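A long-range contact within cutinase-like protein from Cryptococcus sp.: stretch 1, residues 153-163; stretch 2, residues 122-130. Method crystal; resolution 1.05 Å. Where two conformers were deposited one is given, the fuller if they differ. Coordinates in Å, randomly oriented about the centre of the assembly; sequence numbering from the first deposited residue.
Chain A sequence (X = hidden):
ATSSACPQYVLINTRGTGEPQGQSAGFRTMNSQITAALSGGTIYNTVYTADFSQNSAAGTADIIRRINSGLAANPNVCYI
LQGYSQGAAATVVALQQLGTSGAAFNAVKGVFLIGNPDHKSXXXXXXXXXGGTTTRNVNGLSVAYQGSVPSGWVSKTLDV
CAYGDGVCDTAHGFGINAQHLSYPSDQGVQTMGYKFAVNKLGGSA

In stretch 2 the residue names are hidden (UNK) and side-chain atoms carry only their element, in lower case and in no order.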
# COMPACT_ATOMS: atom_id res chain seq x y z
N TRP A 153 -1.92 -5.75 11.87
CA TRP A 153 -1.47 -5.68 10.47
C TRP A 153 -0.02 -5.22 10.33
O TRP A 153 0.58 -5.37 9.26
CB TRP A 153 -2.36 -4.71 9.69
CG TRP A 153 -3.69 -5.25 9.30
CD1 TRP A 153 -4.85 -5.16 10.01
CD2 TRP A 153 -4.01 -5.95 8.10
NE1 TRP A 153 -5.88 -5.76 9.32
CE2 TRP A 153 -5.38 -6.25 8.14
CE3 TRP A 153 -3.26 -6.35 6.99
CZ2 TRP A 153 -6.03 -6.94 7.11
CZ3 TRP A 153 -3.90 -7.03 5.96
CH2 TRP A 153 -5.27 -7.32 6.03
N VAL A 154 0.54 -4.63 11.39
CA VAL A 154 1.84 -3.97 11.30
C VAL A 154 2.95 -4.90 10.80
O VAL A 154 3.79 -4.48 10.00
CB VAL A 154 2.20 -3.29 12.64
CG1 VAL A 154 3.65 -2.82 12.64
CG2 VAL A 154 1.26 -2.12 12.91
N SER A 155 2.95 -6.15 11.25
CA SER A 155 4.04 -7.07 10.93
C SER A 155 4.13 -7.44 9.44
O SER A 155 5.17 -7.93 9.00
CB SER A 155 3.95 -8.34 11.78
OG SER A 155 2.86 -9.14 11.38
N LYS A 156 3.07 -7.20 8.68
CA LYS A 156 3.12 -7.45 7.24
C LYS A 156 2.83 -6.18 6.43
O LYS A 156 2.42 -6.25 5.27
CB LYS A 156 2.21 -8.62 6.84
CG LYS A 156 0.74 -8.41 7.11
CD LYS A 156 -0.02 -9.68 6.79
CE LYS A 156 -1.47 -9.56 7.22
NZ LYS A 156 -2.28 -10.75 6.83
N THR A 157 3.10 -5.03 7.04
CA THR A 157 2.97 -3.74 6.39
C THR A 157 4.34 -3.08 6.27
O THR A 157 5.20 -3.23 7.15
CB THR A 157 2.01 -2.85 7.20
OG1 THR A 157 0.71 -3.44 7.22
CG2 THR A 157 1.80 -1.48 6.54
N LEU A 158 4.51 -2.34 5.19
CA LEU A 158 5.61 -1.41 5.04
C LEU A 158 4.99 -0.08 4.69
O LEU A 158 4.31 0.04 3.67
CB LEU A 158 6.55 -1.85 3.92
CG LEU A 158 7.85 -2.58 4.26
CD1 LEU A 158 8.68 -2.70 3.00
CD2 LEU A 158 8.65 -1.89 5.36
N ASP A 159 5.17 0.90 5.58
CA ASP A 159 4.64 2.25 5.38
C ASP A 159 5.82 3.18 5.11
O ASP A 159 6.56 3.57 6.02
CB ASP A 159 3.82 2.69 6.59
CG ASP A 159 3.02 3.95 6.33
OD1 ASP A 159 3.17 4.52 5.22
OD2 ASP A 159 2.23 4.41 7.18
N VAL A 160 5.99 3.50 3.83
CA VAL A 160 7.14 4.23 3.34
C VAL A 160 6.80 5.71 3.26
O VAL A 160 5.89 6.12 2.54
CB VAL A 160 7.58 3.69 1.96
CG1 VAL A 160 8.84 4.40 1.48
CG2 VAL A 160 7.79 2.18 2.01
N CYS A 161 7.55 6.50 4.02
CA CYS A 161 7.34 7.94 4.06
C CYS A 161 8.67 8.61 3.79
O CYS A 161 9.61 8.48 4.58
CB CYS A 161 6.80 8.37 5.43
SG CYS A 161 6.51 10.15 5.55
N ALA A 162 8.75 9.31 2.66
CA ALA A 162 9.96 10.04 2.30
C ALA A 162 10.18 11.15 3.32
O ALA A 162 9.24 11.84 3.70
CB ALA A 162 9.82 10.64 0.91
N TYR A 163 11.42 11.32 3.77
CA TYR A 163 11.73 12.38 4.71
C TYR A 163 11.24 13.70 4.14
O TYR A 163 11.57 14.08 3.02
CB TYR A 163 13.22 12.44 4.98
CG TYR A 163 13.60 13.41 6.07
CD1 TYR A 163 13.76 14.77 5.79
CD2 TYR A 163 13.79 12.98 7.37
CE1 TYR A 163 14.12 15.67 6.79
CE2 TYR A 163 14.15 13.87 8.38
CZ TYR A 163 14.31 15.22 8.08
OH TYR A 163 14.66 16.12 9.06
N UNK A 122 5.88 5.93 15.33
CA UNK A 122 6.36 4.83 16.14
C UNK A 122 6.08 3.43 15.63
O UNK A 122 6.66 2.48 16.13
N UNK A 123 5.20 3.27 14.64
CA UNK A 123 4.93 1.92 14.15
C UNK A 123 6.16 1.35 13.45
O UNK A 123 6.80 2.05 12.66
c UNK A 123 3.73 1.90 13.20
c UNK A 123 1.30 2.07 12.74
c UNK A 123 2.06 1.56 15.07
c UNK A 123 2.38 2.31 13.78
N UNK A 124 6.48 0.09 13.73
CA UNK A 124 7.71 -0.48 13.18
C UNK A 124 7.60 -0.92 11.72
O UNK A 124 8.59 -1.35 11.14
c UNK A 124 8.62 -1.12 15.43
c UNK A 124 8.23 -1.63 14.04
o UNK A 124 7.18 -2.57 14.27
N UNK A 125 6.41 -0.77 11.12
CA UNK A 125 6.27 -0.86 9.67
C UNK A 125 6.79 0.40 8.97
O UNK A 125 6.93 0.40 7.74
c UNK A 125 4.80 -1.08 9.27
s UNK A 125 3.62 0.09 10.00
N UNK A 126 7.06 1.46 9.73
CA UNK A 126 7.41 2.75 9.13
C UNK A 126 8.87 2.80 8.72
O UNK A 126 9.76 2.66 9.57
o UNK A 126 4.86 3.46 10.01
c UNK A 126 7.20 3.90 10.12
n UNK A 126 5.50 5.01 11.50
c UNK A 126 5.75 4.12 10.55
N UNK A 127 9.12 3.03 7.44
CA UNK A 127 10.47 3.27 6.95
C UNK A 127 10.50 4.50 6.04
O UNK A 127 9.45 4.97 5.57
c UNK A 127 11.14 0.82 7.08
c UNK A 127 10.27 1.76 4.92
c UNK A 127 11.06 2.05 6.18
N UNK A 128 11.70 5.01 5.80
CA UNK A 128 11.88 6.11 4.87
C UNK A 128 12.22 5.57 3.47
O UNK A 128 12.18 4.36 3.25
c UNK A 128 12.92 7.11 5.39
c UNK A 128 14.29 6.50 5.61
o UNK A 128 15.01 6.85 6.56
o UNK A 128 14.71 5.64 4.79
N UNK A 129 12.54 6.45 2.53
CA UNK A 129 12.74 6.03 1.14
C UNK A 129 13.97 5.15 0.94
O UNK A 129 14.12 4.52 -0.10
c UNK A 129 12.82 7.24 0.23
o UNK A 129 11.61 7.97 0.32
N UNK A 130 14.85 5.13 1.94
CA UNK A 130 16.05 4.31 1.92
C UNK A 130 15.91 3.07 2.80
O UNK A 130 16.87 2.33 2.99
o UNK A 130 17.62 6.20 0.26
n UNK A 130 17.54 7.52 2.07
c UNK A 130 17.27 5.14 2.36
c UNK A 130 17.50 6.34 1.47
O HOH W 1 2.15 4.33 9.88
O HOH W 2 13.41 9.35 2.88

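Position 122 has no side-chain atoms, and its phi of 96° would jam a CB against the carbonyl O of the residue before; stretch 1 is out of reach. It is Gly 122.

Position 123 carries four carbons, forked at the second, pointing toward stretch 1 in an apolar contact with Val 154. This is leucine, and Leu 123 CD1 lies 4.2 Å from Val 154 CG2.

At 124 one carbon holds an oxygen and a carbon, and the oxygen lies 3.9 Å from Val 154 CG1. This is the pattern of threonine; Thr 124 is exposed.

Position 125 has one carbon and then a sulfur, pointing toward stretch 1, where space is tight: its CB is 3.0 Å from Thr 157 O, and the sulfur packs 3.9 Å from Val 154 CG1. The sulfur defines the buried Cys 125. No residue of stretch 2 has more of its surface covered by the partner.

Position 126 shows two carbons, the second bearing one oxygen and one nitrogen. The oxygen lies 3.7 Å from Asp 159 CB and shares water 1 with Asp 159. That is Asn 126, which closes a type I turn begun at Leu 123 with its N 3.0 Å from Leu 123 O. The water donates to Asn 126 OD1 at 2.8 Å and to Asp 159 OD2 at 2.7 Å.

Position 127 has three carbons, branched at the first; one branch carbon packs 3.8 Å from Val 160 CG2 and 4.0 Å from Leu 158 CD2. It is Val 127, and that carbon is CG2.

Position 128 bears two carbons, the second with two oxygens. Its CA-to-CB bond points away overall, yet its CB comes within 3.7 Å of Cys 161 O. This is Asp 128, whose OD1 accepts from the backbone N of position 130 at 2.9 Å.

One carbon and one oxygen at 129, the oxygen 3.3 Å from Ala 162 CB, give Ser 129. Water 2 accepts from Ser 129 N at 3.0 Å and Tyr 163 N at 2.9 Å, extending the link beyond the strands.

Position 130 has two carbons, the second bearing one oxygen and one nitrogen, and touches nothing on stretch 1; it is Asn 130.

The rule is a short parallel ladder launched from a turn. Asp 159 N donates to Cys 125 O at 2.8 Å, Val 127 N to Asp 159 O at 3.0 Å, and Cys 161 N to Val 127 O at 2.9 Å. Alternation then sorts chemistry: Asp 159 and Asn 126 share one face, bridged by water, while Val 160 and Val 127 pack on the other.

Stretch 2 122-130: GLTCNVDSN
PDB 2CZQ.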